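Glycosyl hydrolase family 10 (Prevotella bryantii, PDB 4MGQ) probably hydrolyses internal beta-1,4-xylosidic linkages in xylan, the piece in this crystal being a calcium-binding carbohydrate-binding module of the enzyme. Local coordinates at residues A[47-58]-A[112-123]. Residues are numbered along the deposited sequence; the frame is centred on the assembly and turned at random.
Sequences KTYTLKLRVKTS and DIWMDDVQLLDP. With CA (calcium ion), chain B.
Thr50 with Leu121, Lys52 with Gln119, Arg54 with Asp116 and Lys56 with Trp114 form antiparallel hydrogen-bonded pairs, each closed by two backbone bonds. Between Lys52 and Arg54 the register slips by one residue: Asp117, with both phi and psi positive, makes a beta bulge. At the end Ser58 N still donates to Asp112 O, while Asp112 N is taken by Ser58 OG (2.9 Å) in place of a carbonyl.

The charged centre lies at the bulge. Arg54 NH2 reaches Asp116 OD2 at 2.8 Å, nearly straight (162°) and in the guanidinium plane, using the anti lone pair of the carboxylate oxygen. Arg54 NE forms a salt bridge to Asp117 OD2 at 3.1 Å, its hydrogen bond weak and bent (132°), and NH1 turns to Asp156. Asp116 OD1 and OD2 both bind the calcium ion, each at 2.5 Å, so OD2 serves metal and arginine together. His17 O, Thr133 O and Glu135 OE2 complete the protein ligands, and of two bound waters one also donates to Asp117 OD1.

On the same face, Lys56 lays its CE over the six-membered ring of Trp114, a CH-pi contact 4.2 Å from the centroid. Its NZ bends away at chi4 (71°) to Asp158 and Thr84 O. Farther along, Lys52 CE presses on Leu121 CD1, while Lys52 NZ and Gln119 NE2 share a water.

The other face is largely apolar: Leu53 CD1 touches Met115 SD at 3.7 Å, Val55 CG2 meets Met115 CG, and Leu51 CD1 packs on Val118 CG1.

The two strands are inner neighbours in one five-stranded sheet of a beta-sandwich, as in CBM4/9 modules. Strand 87-94 flanks 48-57, strand 17-24 lies beyond 111-121, and Phe80 of the second sheet packs against Leu51, Leu53 and Val55.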
loop_
_atom_site.group_PDB
_atom_site.type_symbol
_atom_site.label_atom_id
_atom_site.label_comp_id
_atom_site.label_asym_id
_atom_site.label_seq_id
_atom_site.Cartn_x
_atom_site.Cartn_y
_atom_site.Cartn_z
ATOM N N LYS A 47 6.399 15.755 -11.717
ATOM C CA LYS A 47 6.712 14.392 -12.143
ATOM C C LYS A 47 5.519 13.480 -11.892
ATOM O O LYS A 47 4.803 13.650 -10.905
ATOM C CB LYS A 47 7.946 13.851 -11.409
ATOM C CG LYS A 47 9.277 14.457 -11.863
ATOM C CD LYS A 47 10.447 13.717 -11.227
ATOM C CE LYS A 47 11.784 14.148 -11.828
ATOM N NZ LYS A 47 12.891 13.310 -11.280
ATOM N N THR A 48 5.311 12.521 -12.787
ATOM C CA THR A 48 4.233 11.555 -12.607
ATOM C C THR A 48 4.744 10.252 -12.010
ATOM O O THR A 48 5.756 9.701 -12.450
ATOM C CB THR A 48 3.513 11.278 -13.927
ATOM O OG1 THR A 48 2.831 12.471 -14.330
ATOM C CG2 THR A 48 2.485 10.161 -13.770
ATOM N N TYR A 49 4.025 9.774 -11.000
ATOM C CA TYR A 49 4.392 8.574 -10.262
ATOM C C TYR A 49 3.284 7.552 -10.411
ATOM O O TYR A 49 2.115 7.910 -10.503
ATOM C CB TYR A 49 4.635 8.899 -8.785
ATOM C CG TYR A 49 5.794 9.839 -8.610
ATOM C CD1 TYR A 49 5.620 11.209 -8.734
ATOM C CD2 TYR A 49 7.069 9.350 -8.359
ATOM C CE1 TYR A 49 6.699 12.084 -8.594
ATOM C CE2 TYR A 49 8.149 10.208 -8.212
ATOM C CZ TYR A 49 7.953 11.571 -8.346
ATOM O OH TYR A 49 9.017 12.426 -8.220
ATOM N N THR A 50 3.653 6.279 -10.440
ATOM C CA THR A 50 2.665 5.222 -10.641
ATOM C C THR A 50 2.666 4.269 -9.460
ATOM O O THR A 50 3.686 3.648 -9.145
ATOM C CB THR A 50 2.936 4.439 -11.944
ATOM O OG1 THR A 50 2.858 5.328 -13.062
ATOM C CG2 THR A 50 1.918 3.317 -12.130
ATOM N N LEU A 51 1.524 4.178 -8.781
ATOM C CA LEU A 51 1.371 3.226 -7.689
ATOM C C LEU A 51 0.909 1.892 -8.258
ATOM O O LEU A 51 -0.116 1.835 -8.927
ATOM C CB LEU A 51 0.354 3.741 -6.657
ATOM C CG LEU A 51 0.061 2.823 -5.467
ATOM C CD1 LEU A 51 1.275 2.658 -4.556
ATOM C CD2 LEU A 51 -1.131 3.347 -4.657
ATOM N N LYS A 52 1.667 0.826 -8.010
ATOM C CA LYS A 52 1.235 -0.519 -8.383
ATOM C C LYS A 52 1.114 -1.375 -7.147
ATOM O O LYS A 52 1.929 -1.258 -6.230
ATOM C CB LYS A 52 2.224 -1.177 -9.347
ATOM C CG LYS A 52 2.380 -0.482 -10.667
ATOM C CD LYS A 52 3.303 -1.326 -11.561
ATOM C CE LYS A 52 3.563 -0.657 -12.881
ATOM N NZ LYS A 52 4.508 -1.485 -13.702
ATOM N N LEU A 53 0.133 -2.272 -7.137
ATOM C CA LEU A 53 0.009 -3.241 -6.055
ATOM C C LEU A 53 -1.048 -4.269 -6.420
ATOM O O LEU A 53 -1.717 -4.130 -7.447
ATOM C CB LEU A 53 -0.341 -2.532 -4.737
ATOM C CG LEU A 53 -1.702 -1.829 -4.638
ATOM C CD1 LEU A 53 -2.449 -2.331 -3.401
ATOM C CD2 LEU A 53 -1.578 -0.315 -4.624
ATOM N N ARG A 54 -1.179 -5.318 -5.613
ATOM C CA ARG A 54 -2.403 -6.111 -5.667
ATOM C C ARG A 54 -3.119 -5.940 -4.338
ATOM O O ARG A 54 -2.485 -5.752 -3.298
ATOM C CB ARG A 54 -2.141 -7.594 -5.979
ATOM C CG ARG A 54 -1.237 -8.338 -5.018
ATOM C CD ARG A 54 -1.118 -9.828 -5.420
ATOM N NE ARG A 54 -0.325 -10.538 -4.430
ATOM C CZ ARG A 54 -0.683 -11.679 -3.850
ATOM N NH1 ARG A 54 -1.815 -12.281 -4.197
ATOM N NH2 ARG A 54 0.102 -12.227 -2.937
ATOM N N VAL A 55 -4.446 -6.002 -4.383
ATOM C CA VAL A 55 -5.243 -5.724 -3.202
ATOM C C VAL A 55 -6.444 -6.665 -3.152
ATOM O O VAL A 55 -6.932 -7.116 -4.194
ATOM C CB VAL A 55 -5.714 -4.250 -3.186
ATOM C CG1 VAL A 55 -6.650 -3.966 -4.364
ATOM C CG2 VAL A 55 -6.369 -3.909 -1.849
ATOM N N LYS A 56 -6.899 -6.955 -1.942
ATOM C CA LYS A 56 -8.079 -7.774 -1.697
ATOM C C LYS A 56 -8.762 -7.194 -0.461
ATOM O O LYS A 56 -8.094 -6.812 0.495
ATOM C CB LYS A 56 -7.670 -9.247 -1.503
ATOM C CG LYS A 56 -8.768 -10.209 -1.044
ATOM C CD LYS A 56 -8.145 -11.548 -0.627
ATOM C CE LYS A 56 -9.152 -12.451 0.076
ATOM N NZ LYS A 56 -10.181 -12.967 -0.882
ATOM N N THR A 57 -10.086 -7.085 -0.486
ATOM C CA THR A 57 -10.815 -6.615 0.690
ATOM C C THR A 57 -11.995 -7.536 0.949
ATOM O O THR A 57 -12.376 -8.290 0.063
ATOM C CB THR A 57 -11.325 -5.171 0.535
ATOM O OG1 THR A 57 -11.899 -4.998 -0.766
ATOM C CG2 THR A 57 -10.185 -4.154 0.736
ATOM N N SER A 58 -12.559 -7.484 2.152
ATOM C CA SER A 58 -13.691 -8.356 2.477
ATOM C C SER A 58 -14.989 -7.772 1.926
ATOM O O SER A 58 -16.022 -8.439 1.909
ATOM C CB SER A 58 -13.785 -8.593 3.978
ATOM O OG SER A 58 -13.805 -7.370 4.692
ATOM N N ASP A 112 -11.750 -6.311 6.402
ATOM C CA ASP A 112 -10.350 -6.699 6.248
ATOM C C ASP A 112 -9.765 -6.163 4.955
ATOM O O ASP A 112 -10.462 -6.051 3.951
ATOM C CB ASP A 112 -10.219 -8.228 6.256
ATOM C CG ASP A 112 -10.451 -8.837 7.626
ATOM O OD1 ASP A 112 -10.018 -8.254 8.627
ATOM O OD2 ASP A 112 -11.076 -9.911 7.694
ATOM N N ILE A 113 -8.474 -5.855 4.963
ATOM C CA ILE A 113 -7.787 -5.505 3.726
ATOM C C ILE A 113 -6.437 -6.219 3.702
ATOM O O ILE A 113 -5.773 -6.342 4.733
ATOM C CB ILE A 113 -7.602 -3.962 3.574
ATOM C CG1 ILE A 113 -6.889 -3.628 2.262
ATOM C CG2 ILE A 113 -6.888 -3.375 4.785
ATOM C CD1 ILE A 113 -6.954 -2.152 1.874
ATOM N N TRP A 114 -6.088 -6.743 2.533
ATOM C CA TRP A 114 -4.780 -7.338 2.267
ATOM C C TRP A 114 -4.135 -6.618 1.085
ATOM O O TRP A 114 -4.814 -6.272 0.118
ATOM C CB TRP A 114 -4.889 -8.833 1.935
ATOM C CG TRP A 114 -5.519 -9.729 2.968
ATOM C CD1 TRP A 114 -4.871 -10.524 3.867
ATOM C CD2 TRP A 114 -6.925 -9.958 3.171
ATOM N NE1 TRP A 114 -5.783 -11.233 4.621
ATOM C CE2 TRP A 114 -7.048 -10.897 4.216
ATOM C CE3 TRP A 114 -8.089 -9.458 2.570
ATOM C CZ2 TRP A 114 -8.285 -11.342 4.683
ATOM C CZ3 TRP A 114 -9.320 -9.906 3.032
ATOM C CH2 TRP A 114 -9.406 -10.838 4.078
ATOM N N MET A 115 -2.828 -6.384 1.155
ATOM C CA MET A 115 -2.110 -5.754 0.048
ATOM C C MET A 115 -0.766 -6.436 -0.146
ATOM O O MET A 115 -0.185 -6.950 0.807
ATOM C CB MET A 115 -1.905 -4.250 0.290
ATOM C CG MET A 115 -3.172 -3.436 0.089
ATOM S SD MET A 115 -2.893 -1.657 0.212
ATOM C CE MET A 115 -2.681 -1.519 1.973
ATOM N N ASP A 116 -0.274 -6.426 -1.380
ATOM C CA ASP A 116 1.021 -7.042 -1.676
ATOM C C ASP A 116 1.613 -6.427 -2.935
ATOM O O ASP A 116 0.915 -5.751 -3.708
ATOM C CB ASP A 116 0.865 -8.567 -1.842
ATOM C CG ASP A 116 2.184 -9.327 -1.689
ATOM O OD1 ASP A 116 3.177 -8.758 -1.166
ATOM O OD2 ASP A 116 2.208 -10.518 -2.068
ATOM N N ASP A 117 2.910 -6.653 -3.127
ATOM C CA ASP A 117 3.600 -6.244 -4.346
ATOM C C ASP A 117 3.437 -4.748 -4.609
ATOM O O ASP A 117 3.176 -4.308 -5.729
ATOM C CB ASP A 117 3.098 -7.086 -5.508
ATOM C CG ASP A 117 3.297 -8.573 -5.257
ATOM O OD1 ASP A 117 4.430 -8.948 -4.895
ATOM O OD2 ASP A 117 2.327 -9.356 -5.386
ATOM N N VAL A 118 3.601 -3.966 -3.547
ATOM C CA VAL A 118 3.438 -2.523 -3.626
ATOM C C VAL A 118 4.692 -1.868 -4.193
ATOM O O VAL A 118 5.796 -2.042 -3.658
ATOM C CB VAL A 118 3.140 -1.920 -2.250
ATOM C CG1 VAL A 118 2.825 -0.424 -2.383
ATOM C CG2 VAL A 118 1.990 -2.670 -1.573
ATOM N N GLN A 119 4.509 -1.147 -5.291
ATOM C CA GLN A 119 5.581 -0.377 -5.925
ATOM C C GLN A 119 5.120 1.054 -6.132
ATOM O O GLN A 119 3.926 1.311 -6.303
ATOM C CB GLN A 119 5.970 -0.979 -7.276
ATOM C CG GLN A 119 6.350 -2.438 -7.232
ATOM C CD GLN A 119 6.717 -2.976 -8.607
ATOM O OE1 GLN A 119 7.634 -3.782 -8.744
ATOM N NE2 GLN A 119 5.985 -2.559 -9.619
ATOM N N LEU A 120 6.069 1.982 -6.161
ATOM C CA LEU A 120 5.761 3.348 -6.554
ATOM C C LEU A 120 6.862 3.798 -7.488
ATOM O O LEU A 120 7.989 4.024 -7.046
ATOM C CB LEU A 120 5.665 4.281 -5.351
ATOM C CG LEU A 120 5.277 5.725 -5.678
ATOM C CD1 LEU A 120 3.821 5.839 -6.173
ATOM C CD2 LEU A 120 5.532 6.646 -4.486
ATOM N N LEU A 121 6.537 3.880 -8.774
ATOM C CA LEU A 121 7.555 4.112 -9.800
ATOM C C LEU A 121 7.624 5.563 -10.233
ATOM O O LEU A 121 6.611 6.174 -10.565
ATOM C CB LEU A 121 7.280 3.206 -10.994
ATOM C CG LEU A 121 6.976 1.868 -10.322
ATOM C CD1 LEU A 121 6.027 1.008 -11.090
ATOM C CD2 LEU A 121 8.237 1.132 -9.895
ATOM N N ASP A 122 8.831 6.121 -10.236
ATOM C CA ASP A 122 8.997 7.486 -10.711
ATOM C C ASP A 122 8.980 7.458 -12.253
ATOM O O ASP A 122 8.837 6.380 -12.833
ATOM C CB ASP A 122 10.263 8.122 -10.084
ATOM C CG ASP A 122 11.581 7.629 -10.682
ATOM O OD1 ASP A 122 11.610 6.863 -11.663
ATOM O OD2 ASP A 122 12.618 8.054 -10.131
ATOM N N PRO A 123 9.056 8.628 -12.926
ATOM C CA PRO A 123 8.945 8.583 -14.390
ATOM C C PRO A 123 10.006 7.732 -15.096
ATOM O O PRO A 123 9.753 7.263 -16.207
ATOM C CB PRO A 123 9.103 10.051 -14.796
ATOM C CG PRO A 123 8.671 10.824 -13.621
ATOM C CD PRO A 123 9.068 10.016 -12.424
HETATM CA CA CA B . 4.410 -10.878 -0.865
HETATM O O HOH W 1 5.003 6.980 -13.465
HETATM O O HOH W 2 6.896 -2.179 -12.148
HETATM O O HOH W 3 -12.951 -4.589 3.565
HETATM O O HOH W 4 5.672 -10.265 -2.834
HETATM O O HOH W 5 4.078 -12.812 -2.314
#